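Local atomic coordinates of multiple PDZ domain protein (Mus musculus, PDB entry 4XH7), a protein that probably acts as a signalling scaffold, its fourth PDZ domain, the part crystallised here, being of a family that typically binds the C-terminal tails of partner proteins. Residues A[14-18]-A[76-80]; A[30-36]-A[63-69]; A[48-53]-A[85-89]; A[68-72]-A[105-109]. All blocks are in the same frame, centred on the assembly; numbering follows the deposited sequence. Where two conformers were deposited one is given.

The four contacts tie together one chain built on the PDZ fold. Contacts 1, 2 and 4 all reach the antiparallel sheet of strands 26-34, 102-110, 75-79 and 82-83. Contact 1 lays helix 5-22 on this sheet, and contact 2 sets helix 63-67 against strand 26-34. Contact 4 shares G68 and K69 with contact 2, their centres about 9 Å apart. These three hold sheet and helices together. Contact 3 joins the turn between strands 44-49 and 52-58 to the loop before helix 89-97, by the probable peptide groove. Its centre lies about 22 Å from that of contact 2. Along the chain, contact 2 is nested inside contact 1, while contact 3 crosses the others.

Contact 1 of 4, residues A[14-18]-A[76-80]; sequences LLTKW and LLEVN
K17 and W18 of helix 5-22 both bind one carboxylate oxygen of E78, on strand 75-79. K17 NZ forms a salt bridge to E78 OE2 at 2.8 Å. It comes from the syn side, somewhat out of the carboxylate plane. W18 NE1 donates to E78 OE2 at 2.8 Å with an N-H...O angle of 156°. The oxygen lies in the indole plane, but the indole meets it from above the carboxylate plane. The two donors thus reach OE2 from opposite faces of the carboxylate. E78 CG is anti to the backbone N (chi1 -178°), and the extended chain carries the acid across to the helix. Water 1 donates to E78 OE1 and accepts from K17 NZ, so the second oxygen is linked to the same lysine. A methyl also rests against this oxygen, L14 CD2 lying 3.3 Å from E78 OE1.

The apolar part lies beside this. L77 CB sits over one face of the W18 six-membered ring, in a CH-pi contact 3.8 Å from its centroid. L77 CD1 packs at 3.7 Å on W18 CE3. A leucine in place of W18 would probably leave E78 OE2 without its indole donor and open a gap over L77.

L77 and E78 form a classic beta bulge opposite V106, and both side chains point toward the helix. V106 also packs on W18 and L14, which ties the helix to strand 102-110. The buried E78 is likely to be held as a carboxylate by the lysine and the indole N-H, fixing helix 5-22 to the sheet by charge as well as by packing.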
loop_
_atom_site.group_PDB
_atom_site.type_symbol
_atom_site.label_atom_id
_atom_site.label_comp_id
_atom_site.label_asym_id
_atom_site.label_seq_id
_atom_site.Cartn_x
_atom_site.Cartn_y
_atom_site.Cartn_z
ATOM N N LEU A 14 -9.154 4.504 8.102
ATOM C CA LEU A 14 -7.980 4.582 7.228
ATOM C C LEU A 14 -8.341 5.131 5.853
ATOM O O LEU A 14 -7.674 6.044 5.347
ATOM C CB LEU A 14 -7.324 3.215 7.074
ATOM C CG LEU A 14 -6.040 2.934 7.814
ATOM C CD1 LEU A 14 -5.462 1.668 7.214
ATOM C CD2 LEU A 14 -5.076 4.115 7.725
ATOM N N LEU A 15 -9.373 4.556 5.229
ATOM C CA LEU A 15 -9.902 5.081 3.981
ATOM C C LEU A 15 -10.222 6.570 4.100
ATOM O O LEU A 15 -9.887 7.385 3.232
ATOM C CB LEU A 15 -11.170 4.325 3.589
ATOM C CG LEU A 15 -10.879 2.885 3.236
ATOM C CD1 LEU A 15 -12.181 2.080 3.165
ATOM C CD2 LEU A 15 -10.127 2.852 1.896
ATOM N N THR A 16 -10.914 6.924 5.176
ATOM C CA THR A 16 -11.378 8.273 5.334
ATOM C C THR A 16 -10.214 9.241 5.484
ATOM O O THR A 16 -10.230 10.312 4.896
ATOM C CB THR A 16 -12.330 8.375 6.552
ATOM O OG1 THR A 16 -13.570 7.741 6.220
ATOM C CG2 THR A 16 -12.615 9.786 6.875
ATOM N N LYS A 17 -9.205 8.839 6.255
ATOM C CA LYS A 17 -8.005 9.635 6.438
ATOM C C LYS A 17 -7.364 9.984 5.106
ATOM O O LYS A 17 -7.010 11.136 4.837
ATOM C CB LYS A 17 -7.001 8.868 7.314
ATOM C CG LYS A 17 -5.635 9.570 7.473
ATOM C CD LYS A 17 -4.647 8.618 8.174
ATOM C CE LYS A 17 -3.224 9.144 8.126
ATOM N NZ LYS A 17 -2.307 8.205 8.822
ATOM N N TRP A 18 -7.198 8.969 4.273
ATOM C CA TRP A 18 -6.470 9.170 3.033
ATOM C C TRP A 18 -7.347 9.790 1.964
ATOM O O TRP A 18 -6.822 10.441 1.044
ATOM C CB TRP A 18 -5.824 7.842 2.559
ATOM C CG TRP A 18 -4.601 7.629 3.342
ATOM C CD1 TRP A 18 -4.454 6.840 4.453
ATOM C CD2 TRP A 18 -3.355 8.298 3.151
ATOM N NE1 TRP A 18 -3.163 6.950 4.944
ATOM C CE2 TRP A 18 -2.473 7.836 4.158
ATOM C CE3 TRP A 18 -2.886 9.212 2.196
ATOM C CZ2 TRP A 18 -1.135 8.251 4.241
ATOM C CZ3 TRP A 18 -1.549 9.644 2.296
ATOM C CH2 TRP A 18 -0.703 9.158 3.306
ATOM N N LEU A 76 1.787 3.909 -3.627
ATOM C CA LEU A 76 1.923 3.543 -2.213
ATOM C C LEU A 76 1.734 4.758 -1.310
ATOM O O LEU A 76 2.388 5.765 -1.523
ATOM C CB LEU A 76 3.304 2.967 -1.948
ATOM C CG LEU A 76 3.617 1.706 -2.742
ATOM C CD1 LEU A 76 5.048 1.299 -2.364
ATOM C CD2 LEU A 76 2.685 0.595 -2.392
ATOM N N LEU A 77 0.860 4.655 -0.305
ATOM C CA LEU A 77 0.632 5.781 0.618
ATOM C C LEU A 77 1.100 5.564 2.060
ATOM O O LEU A 77 1.704 6.463 2.654
ATOM C CB LEU A 77 -0.854 6.169 0.653
ATOM C CG LEU A 77 -1.418 6.573 -0.708
ATOM C CD1 LEU A 77 -2.923 6.788 -0.568
ATOM C CD2 LEU A 77 -0.706 7.813 -1.273
ATOM N N GLU A 78 0.836 4.385 2.615
ATOM C CA GLU A 78 1.057 4.119 4.028
ATOM C C GLU A 78 1.203 2.607 4.235
ATOM O O GLU A 78 0.542 1.804 3.547
ATOM C CB GLU A 78 -0.111 4.657 4.857
ATOM C CG GLU A 78 0.048 4.458 6.348
ATOM C CD GLU A 78 -1.203 4.882 7.124
ATOM O OE1 GLU A 78 -1.805 4.006 7.780
ATOM O OE2 GLU A 78 -1.535 6.086 7.101
ATOM N N VAL A 79 2.077 2.186 5.155
ATOM C CA VAL A 79 2.109 0.734 5.478
ATOM C C VAL A 79 2.191 0.633 6.992
ATOM O O VAL A 79 3.052 1.296 7.588
ATOM C CB VAL A 79 3.313 -0.032 4.858
ATOM C CG1 VAL A 79 3.100 -0.289 3.375
ATOM C CG2 VAL A 79 4.636 0.706 5.063
ATOM N N ASN A 80 1.317 -0.163 7.607
ATOM C CA ASN A 80 1.298 -0.292 9.076
ATOM C C ASN A 80 1.429 1.052 9.817
ATOM O O ASN A 80 2.211 1.185 10.784
ATOM C CB ASN A 80 2.402 -1.244 9.520
ATOM C CG ASN A 80 2.045 -2.673 9.225
ATOM O OD1 ASN A 80 0.987 -2.935 8.639
ATOM N ND2 ASN A 80 2.894 -3.610 9.637
HETATM O O HOH W 1 -2.656 5.325 10.070
#

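Contact 2 of 4, residues A[30-36]-A[63-69]; sequences VAHVSKF and PVGHSGK
V33 and S67 face each other across the strand-helix pair, their CA atoms 5.8 Å apart. Strand 30-34 and helix 63-67 run at 134° between their N-to-C directions, with axes 7.2 Å apart at closest. The register runs from A31 opposite K69 to K35 opposite P63. Water 3 joins the backbones, accepting from S34 N and donating to P63 O.

V33 spreads both methyls over the helix. CG1, anti to the backbone N (chi1 174°), meets P63 CB at 3.6 Å. CG2 reaches V64 CG2 and S67 CB. V64 also touches M105 of strand 102-110, the neighbour of strand 26-34 in the sheet. An alanine at V33 would remove both methyls and is likely to open a gap against P63 and V64. A31 CB packs on K69 CB at 3.8 Å.

At the far end P63 CG lies over the centre of the F36 ring, a CH-pi contact 3.9 Å from the centroid. F36 CZ also stands 3.5 Å from H66 CE1, over one face of the imidazole. The two rings are oblique, their planes 54° apart.

The direct contacts are thus largely apolar. Water carries the polar link between the backbones, while P63 and F36 close one end of the short PDZ helix against the sheet edge.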
loop_
_atom_site.group_PDB
_atom_site.type_symbol
_atom_site.label_atom_id
_atom_site.label_comp_id
_atom_site.label_asym_id
_atom_site.label_seq_id
_atom_site.Cartn_x
_atom_site.Cartn_y
_atom_site.Cartn_z
ATOM N N VAL A 30 -7.391 -0.233 0.699
ATOM C CA VAL A 30 -6.660 -0.843 1.814
ATOM C C VAL A 30 -6.466 -2.328 1.552
ATOM O O VAL A 30 -7.427 -3.035 1.226
ATOM C CB VAL A 30 -7.397 -0.615 3.158
ATOM C CG1 VAL A 30 -6.701 -1.349 4.313
ATOM C CG2 VAL A 30 -7.400 0.865 3.468
ATOM N N ALA A 31 -5.228 -2.815 1.673
ATOM C CA ALA A 31 -4.977 -4.249 1.476
ATOM C C ALA A 31 -4.370 -4.847 2.729
ATOM O O ALA A 31 -3.450 -4.283 3.297
ATOM C CB ALA A 31 -4.054 -4.481 0.292
ATOM N N HIS A 32 -4.887 -5.999 3.155
ATOM C CA HIS A 32 -4.267 -6.716 4.263
ATOM C C HIS A 32 -3.446 -7.840 3.673
ATOM O O HIS A 32 -3.972 -8.739 2.980
ATOM C CB HIS A 32 -5.332 -7.225 5.233
ATOM C CG HIS A 32 -6.135 -6.122 5.833
ATOM N ND1 HIS A 32 -7.384 -5.776 5.366
ATOM C CD2 HIS A 32 -5.847 -5.250 6.826
ATOM C CE1 HIS A 32 -7.841 -4.747 6.059
ATOM N NE2 HIS A 32 -6.924 -4.403 6.947
ATOM N N VAL A 33 -2.147 -7.764 3.905
ATOM C CA VAL A 33 -1.207 -8.658 3.255
ATOM C C VAL A 33 -0.508 -9.470 4.332
ATOM O O VAL A 33 -0.228 -8.947 5.408
ATOM C CB VAL A 33 -0.175 -7.837 2.431
ATOM C CG1 VAL A 33 0.923 -8.720 1.833
ATOM C CG2 VAL A 33 -0.883 -7.104 1.301
ATOM N N SER A 34 -0.246 -10.743 4.053
ATOM C CA SER A 34 0.588 -11.557 4.935
ATOM C C SER A 34 1.775 -12.101 4.175
ATOM O O SER A 34 1.608 -12.810 3.175
ATOM C CB SER A 34 -0.224 -12.710 5.527
ATOM O OG SER A 34 -1.186 -12.182 6.423
ATOM N N LYS A 35 2.965 -11.717 4.613
ATOM C CA LYS A 35 4.172 -12.218 3.982
ATOM C C LYS A 35 4.314 -13.703 4.297
ATOM O O LYS A 35 3.765 -14.186 5.281
ATOM C CB LYS A 35 5.385 -11.431 4.451
ATOM C CG LYS A 35 5.479 -10.071 3.792
ATOM C CD LYS A 35 6.222 -9.061 4.639
ATOM C CE LYS A 35 7.584 -9.546 5.012
ATOM N NZ LYS A 35 8.368 -8.478 5.649
ATOM N N PHE A 36 5.028 -14.425 3.440
ATOM C CA PHE A 36 5.121 -15.880 3.558
ATOM C C PHE A 36 6.157 -16.282 4.628
ATOM O O PHE A 36 6.136 -17.409 5.137
ATOM C CB PHE A 36 5.490 -16.492 2.207
ATOM C CG PHE A 36 4.458 -16.267 1.115
ATOM C CD1 PHE A 36 3.145 -15.918 1.415
ATOM C CD2 PHE A 36 4.817 -16.406 -0.214
ATOM C CE1 PHE A 36 2.207 -15.717 0.396
ATOM C CE2 PHE A 36 3.910 -16.221 -1.230
ATOM C CZ PHE A 36 2.586 -15.873 -0.928
ATOM N N PRO A 63 2.731 -12.367 -1.881
ATOM C CA PRO A 63 1.803 -11.916 -0.834
ATOM C C PRO A 63 0.795 -10.871 -1.320
ATOM O O PRO A 63 -0.397 -10.997 -1.037
ATOM C CB PRO A 63 2.736 -11.310 0.217
ATOM C CG PRO A 63 4.010 -12.167 0.060
ATOM C CD PRO A 63 4.128 -12.423 -1.413
ATOM N N VAL A 64 1.264 -9.832 -2.007
ATOM C CA VAL A 64 0.315 -8.804 -2.477
ATOM C C VAL A 64 -0.660 -9.402 -3.507
ATOM O O VAL A 64 -1.878 -9.094 -3.495
ATOM C CB VAL A 64 1.067 -7.608 -3.053
ATOM C CG1 VAL A 64 0.116 -6.704 -3.831
ATOM C CG2 VAL A 64 1.759 -6.814 -1.928
ATOM N N GLY A 65 -0.152 -10.284 -4.381
ATOM C CA GLY A 65 -1.022 -10.950 -5.338
ATOM C C GLY A 65 -2.098 -11.774 -4.627
ATOM O O GLY A 65 -3.266 -11.817 -5.061
ATOM N N HIS A 66 -1.721 -12.402 -3.511
ATOM C CA HIS A 66 -2.681 -13.212 -2.770
ATOM C C HIS A 66 -3.774 -12.362 -2.151
ATOM O O HIS A 66 -4.919 -12.824 -2.020
ATOM C CB HIS A 66 -1.994 -14.026 -1.683
ATOM C CG HIS A 66 -1.302 -15.251 -2.204
ATOM N ND1 HIS A 66 -1.037 -16.350 -1.417
ATOM C CD2 HIS A 66 -0.801 -15.535 -3.430
ATOM C CE1 HIS A 66 -0.426 -17.274 -2.142
ATOM N NE2 HIS A 66 -0.268 -16.805 -3.367
ATOM N N SER A 67 -3.440 -11.135 -1.765
ATOM C CA SER A 67 -4.471 -10.206 -1.279
ATOM C C SER A 67 -5.471 -9.842 -2.372
ATOM O O SER A 67 -6.670 -9.740 -2.114
ATOM C CB SER A 67 -3.849 -8.928 -0.725
ATOM O OG SER A 67 -4.741 -7.860 -0.959
ATOM N N GLY A 68 -4.989 -9.633 -3.592
ATOM C CA GLY A 68 -5.878 -9.373 -4.705
ATOM C C GLY A 68 -6.349 -7.929 -4.877
ATOM O O GLY A 68 -6.934 -7.609 -5.898
ATOM N N LYS A 69 -6.078 -7.079 -3.890
ATOM C CA LYS A 69 -6.587 -5.718 -3.876
ATOM C C LYS A 69 -5.762 -4.702 -4.648
ATOM O O LYS A 69 -6.262 -3.609 -4.974
ATOM C CB LYS A 69 -6.662 -5.214 -2.429
ATOM C CG LYS A 69 -7.584 -5.986 -1.505
ATOM C CD LYS A 69 -9.014 -5.637 -1.775
ATOM C CE LYS A 69 -9.905 -6.154 -0.671
ATOM N NZ LYS A 69 -11.289 -6.340 -1.178
HETATM O O HOH W 2 -6.853 -7.392 1.690
HETATM O O HOH W 3 -1.332 -11.782 1.468
#

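Contact 3 of 4, residues A[48-53]-A[85-89]; sequences ATVGHH and LGENH
H53 and H89 meet through their ring nitrogens. H53 NE2 and H89 ND1 are 2.8 Å apart and hydrogen-bonded, and either may be the donor. H53 CG is anti to the carbonyl carbon (chi1 -67°), which carries NE2 to H89. The rings meet rim to rim with planes 85° apart. H89 CE1 also touches A48 CB at 3.5 Å and lies 3.4 Å from T49 O. H53 CE1 points at E87 O, 3.3 Å away near the ring plane.

At the other ring nitrogen of H53, water 4 lies 2.8 Å from ND1 and accepts a weak bond from G86 N. G86 N also makes a weak bond to G51 O at 3.2 Å.

A turn and a helix cap set these positions. T49 to H52 form a type II beta turn, and N88 caps helix 89-97, its OD1 bonded to D91 N.

The contact lies at the mouth of the probable peptide groove, between strand 44-49 and helix 89-97. H89 matches the histidine that in class I PDZ domains meets the ligand's Ser or Thr, and H53 NE2 would probably fix its ring there. Protonating both rings would probably abolish this bond and set two N-H groups against each other.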
loop_
_atom_site.group_PDB
_atom_site.type_symbol
_atom_site.label_atom_id
_atom_site.label_comp_id
_atom_site.label_asym_id
_atom_site.label_seq_id
_atom_site.Cartn_x
_atom_site.Cartn_y
_atom_site.Cartn_z
ATOM N N ALA A 48 9.298 4.679 -9.477
ATOM C CA ALA A 48 9.083 5.909 -8.724
ATOM C C ALA A 48 9.309 7.140 -9.552
ATOM O O ALA A 48 10.021 7.118 -10.546
ATOM C CB ALA A 48 10.006 5.934 -7.503
ATOM N N THR A 49 8.708 8.228 -9.105
ATOM C CA THR A 49 9.103 9.552 -9.563
ATOM C C THR A 49 9.567 10.273 -8.298
ATOM O O THR A 49 9.705 9.654 -7.250
ATOM C CB THR A 49 7.972 10.295 -10.224
ATOM O OG1 THR A 49 6.884 10.435 -9.300
ATOM C CG2 THR A 49 7.486 9.554 -11.451
ATOM N N VAL A 50 9.838 11.560 -8.390
ATOM C CA VAL A 50 10.268 12.305 -7.206
ATOM C C VAL A 50 9.085 12.491 -6.265
ATOM O O VAL A 50 8.124 13.177 -6.594
ATOM C CB VAL A 50 10.854 13.657 -7.621
ATOM C CG1 VAL A 50 11.192 14.525 -6.403
ATOM C CG2 VAL A 50 12.106 13.413 -8.492
ATOM N N GLY A 51 9.158 11.847 -5.108
ATOM C CA GLY A 51 8.138 11.961 -4.091
ATOM C C GLY A 51 6.920 11.072 -4.284
ATOM O O GLY A 51 5.924 11.248 -3.577
ATOM N N HIS A 52 6.991 10.121 -5.224
ATOM C CA HIS A 52 5.870 9.185 -5.426
ATOM C C HIS A 52 6.367 7.808 -5.739
ATOM O O HIS A 52 7.277 7.637 -6.556
ATOM C CB HIS A 52 4.962 9.650 -6.569
ATOM C CG HIS A 52 4.371 10.994 -6.332
ATOM N ND1 HIS A 52 3.233 11.184 -5.579
ATOM C CD2 HIS A 52 4.778 12.223 -6.728
ATOM C CE1 HIS A 52 2.958 12.477 -5.525
ATOM N NE2 HIS A 52 3.872 13.129 -6.223
ATOM N N HIS A 53 5.755 6.803 -5.114
ATOM C CA HIS A 53 6.201 5.435 -5.357
ATOM C C HIS A 53 5.040 4.581 -5.789
ATOM O O HIS A 53 3.961 4.700 -5.211
ATOM C CB HIS A 53 6.864 4.901 -4.099
ATOM C CG HIS A 53 8.142 5.613 -3.796
ATOM N ND1 HIS A 53 8.181 6.835 -3.158
ATOM C CD2 HIS A 53 9.415 5.334 -4.163
ATOM C CE1 HIS A 53 9.434 7.253 -3.092
ATOM N NE2 HIS A 53 10.200 6.367 -3.709
ATOM N N LEU A 85 3.938 8.482 1.386
ATOM C CA LEU A 85 3.763 9.544 0.404
ATOM C C LEU A 85 4.751 10.687 0.591
ATOM O O LEU A 85 4.883 11.241 1.672
ATOM C CB LEU A 85 2.326 10.083 0.462
ATOM C CG LEU A 85 2.039 11.237 -0.506
ATOM C CD1 LEU A 85 2.226 10.766 -1.963
ATOM C CD2 LEU A 85 0.629 11.721 -0.282
ATOM N N GLY A 86 5.486 11.008 -0.466
ATOM C CA GLY A 86 6.382 12.149 -0.423
ATOM C C GLY A 86 7.721 11.872 0.237
ATOM O O GLY A 86 8.536 12.798 0.354
ATOM N N GLU A 87 7.958 10.623 0.648
ATOM C CA GLU A 87 9.224 10.242 1.245
ATOM C C GLU A 87 10.277 9.966 0.169
ATOM O O GLU A 87 9.955 9.791 -1.008
ATOM C CB GLU A 87 9.050 9.001 2.158
ATOM C CG GLU A 87 7.967 9.125 3.285
ATOM C CD GLU A 87 8.284 10.152 4.392
ATOM O OE1 GLU A 87 7.370 10.482 5.192
ATOM O OE2 GLU A 87 9.437 10.611 4.487
ATOM N N ASN A 88 11.553 9.953 0.547
ATOM C CA ASN A 88 12.576 9.673 -0.457
ATOM C C ASN A 88 12.736 8.181 -0.708
ATOM O O ASN A 88 12.186 7.346 0.021
ATOM C CB ASN A 88 13.927 10.336 -0.083
ATOM C CG ASN A 88 14.580 9.755 1.178
ATOM O OD1 ASN A 88 14.675 8.546 1.355
ATOM N ND2 ASN A 88 15.077 10.641 2.035
ATOM N N HIS A 89 13.424 7.841 -1.796
ATOM C CA HIS A 89 13.485 6.440 -2.240
ATOM C C HIS A 89 14.060 5.539 -1.159
ATOM O O HIS A 89 13.553 4.452 -0.924
ATOM C CB HIS A 89 14.343 6.232 -3.504
ATOM C CG HIS A 89 13.887 7.016 -4.693
ATOM N ND1 HIS A 89 12.555 7.257 -4.967
ATOM C CD2 HIS A 89 14.589 7.620 -5.682
ATOM C CE1 HIS A 89 12.459 8.009 -6.051
ATOM N NE2 HIS A 89 13.676 8.220 -6.520
HETATM O O HOH W 4 6.180 8.322 -1.958
#

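Contact 4 of 4, residues A[68-72]-A[105-109]; sequences GKLFS and MVCCR
K69 O is held by both R109 NH1 and water 5. R109 NH1 donates at 3.2 Å to K69 O with an N-H...O angle of 144°. The donor lies in the carbonyl plane, and the oxygen lies close to the guanidinium plane. Water 5 donates to K69 O at 2.8 Å and accepts from R109 NH2, so it bridges the second arm to the same carbonyl.

R109 bends at chi3 (73°), turning its guanidinium toward the loop. NH1 comes to the edge of the F71 ring, 3.4 Å from CD1. Ring and guanidinium planes are 86° apart, so this is not a stack. The strongest partner of R109 is D74, which forms a salt bridge with NH1 and accepts from F71 N. One acid therefore holds both the arginine and the loop backbone. E27 adds a long, weak ion pair at NH2.

Deeper in the domain, L70 packs against two side chains of the strand. Its CD1 packs on M105 CE at 3.7 Å, and its CD2 on C107 SG at 3.8 Å. M105 and C107 both point toward the loop. A31 and V64 also touch L70, so strand 26-34 and helix 63-67 meet the same leucine.

L70, M105 and C107 belong to the core of the PDZ fold. The loop after the short helix 63-67 sends this leucine inward against strand 102-110, and nearer the surface the strand's arginine ties down the loop backbone.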
loop_
_atom_site.group_PDB
_atom_site.type_symbol
_atom_site.label_atom_id
_atom_site.label_comp_id
_atom_site.label_asym_id
_atom_site.label_seq_id
_atom_site.Cartn_x
_atom_site.Cartn_y
_atom_site.Cartn_z
ATOM N N GLY A 68 -4.989 -9.633 -3.592
ATOM C CA GLY A 68 -5.878 -9.373 -4.705
ATOM C C GLY A 68 -6.349 -7.929 -4.877
ATOM O O GLY A 68 -6.934 -7.609 -5.898
ATOM N N LYS A 69 -6.078 -7.079 -3.890
ATOM C CA LYS A 69 -6.587 -5.718 -3.876
ATOM C C LYS A 69 -5.762 -4.702 -4.648
ATOM O O LYS A 69 -6.262 -3.609 -4.974
ATOM C CB LYS A 69 -6.662 -5.214 -2.429
ATOM C CG LYS A 69 -7.584 -5.986 -1.505
ATOM C CD LYS A 69 -9.014 -5.637 -1.775
ATOM C CE LYS A 69 -9.905 -6.154 -0.671
ATOM N NZ LYS A 69 -11.289 -6.340 -1.178
ATOM N N LEU A 70 -4.479 -4.994 -4.821
ATOM C CA LEU A 70 -3.566 -4.018 -5.388
ATOM C C LEU A 70 -3.169 -4.391 -6.809
ATOM O O LEU A 70 -2.966 -5.564 -7.136
ATOM C CB LEU A 70 -2.321 -3.888 -4.507
ATOM C CG LEU A 70 -2.576 -3.491 -3.058
ATOM C CD1 LEU A 70 -1.285 -3.286 -2.290
ATOM C CD2 LEU A 70 -3.407 -2.203 -2.960
ATOM N N PHE A 71 -3.052 -3.382 -7.657
ATOM C CA PHE A 71 -2.772 -3.562 -9.076
ATOM C C PHE A 71 -1.557 -2.769 -9.517
ATOM O O PHE A 71 -1.203 -1.762 -8.894
ATOM C CB PHE A 71 -3.979 -3.101 -9.922
ATOM C CG PHE A 71 -5.200 -3.969 -9.758
ATOM C CD1 PHE A 71 -5.981 -3.862 -8.620
ATOM C CD2 PHE A 71 -5.553 -4.888 -10.734
ATOM C CE1 PHE A 71 -7.114 -4.654 -8.431
ATOM C CE2 PHE A 71 -6.681 -5.687 -10.566
ATOM C CZ PHE A 71 -7.449 -5.587 -9.406
ATOM N N SER A 72 -0.895 -3.219 -10.586
ATOM C CA SER A 72 0.126 -2.382 -11.212
ATOM C C SER A 72 -0.404 -0.969 -11.419
ATOM O O SER A 72 -1.565 -0.774 -11.794
ATOM C CB SER A 72 0.556 -2.956 -12.567
ATOM O OG SER A 72 -0.519 -2.866 -13.486
ATOM N N MET A 105 -1.638 -2.217 4.006
ATOM C CA MET A 105 -1.098 -1.303 3.004
ATOM C C MET A 105 -2.198 -0.392 2.601
ATOM O O MET A 105 -3.308 -0.867 2.342
ATOM C CB MET A 105 -0.600 -2.070 1.772
ATOM C CG MET A 105 0.503 -3.045 2.092
ATOM S SD MET A 105 1.126 -3.837 0.581
ATOM C CE MET A 105 1.686 -2.382 -0.327
ATOM N N VAL A 106 -1.923 0.911 2.501
ATOM C CA VAL A 106 -2.886 1.822 1.908
ATOM C C VAL A 106 -2.284 2.339 0.624
ATOM O O VAL A 106 -1.148 2.835 0.636
ATOM C CB VAL A 106 -3.209 3.041 2.817
ATOM C CG1 VAL A 106 -4.277 3.987 2.143
ATOM C CG2 VAL A 106 -3.640 2.581 4.220
ATOM N N CYS A 107 -3.038 2.229 -0.468
ATOM C CA CYS A 107 -2.593 2.726 -1.783
ATOM C C CYS A 107 -3.673 3.540 -2.438
ATOM O O CYS A 107 -4.801 3.614 -1.936
ATOM C CB CYS A 107 -2.252 1.574 -2.736
ATOM S SG CYS A 107 -0.894 0.503 -2.153
ATOM N N CYS A 108 -3.362 4.155 -3.578
ATOM C CA CYS A 108 -4.442 4.806 -4.347
ATOM C C CYS A 108 -4.220 4.711 -5.830
ATOM O O CYS A 108 -3.136 4.313 -6.305
ATOM C CB CYS A 108 -4.595 6.282 -3.948
ATOM S SG CYS A 108 -3.132 7.282 -4.300
ATOM N N ARG A 109 -5.282 4.970 -6.583
ATOM C CA ARG A 109 -5.151 5.033 -8.053
ATOM C C ARG A 109 -5.993 6.228 -8.523
ATOM O O ARG A 109 -6.956 6.580 -7.875
ATOM C CB ARG A 109 -5.576 3.710 -8.735
ATOM C CG ARG A 109 -7.017 3.245 -8.426
ATOM C CD ARG A 109 -7.257 1.817 -9.026
ATOM N NE ARG A 109 -6.550 0.808 -8.260
ATOM C CZ ARG A 109 -7.108 -0.117 -7.490
ATOM N NH1 ARG A 109 -6.325 -0.963 -6.834
ATOM N NH2 ARG A 109 -8.432 -0.215 -7.396
HETATM O O HOH W 5 -8.872 -2.758 -5.477
#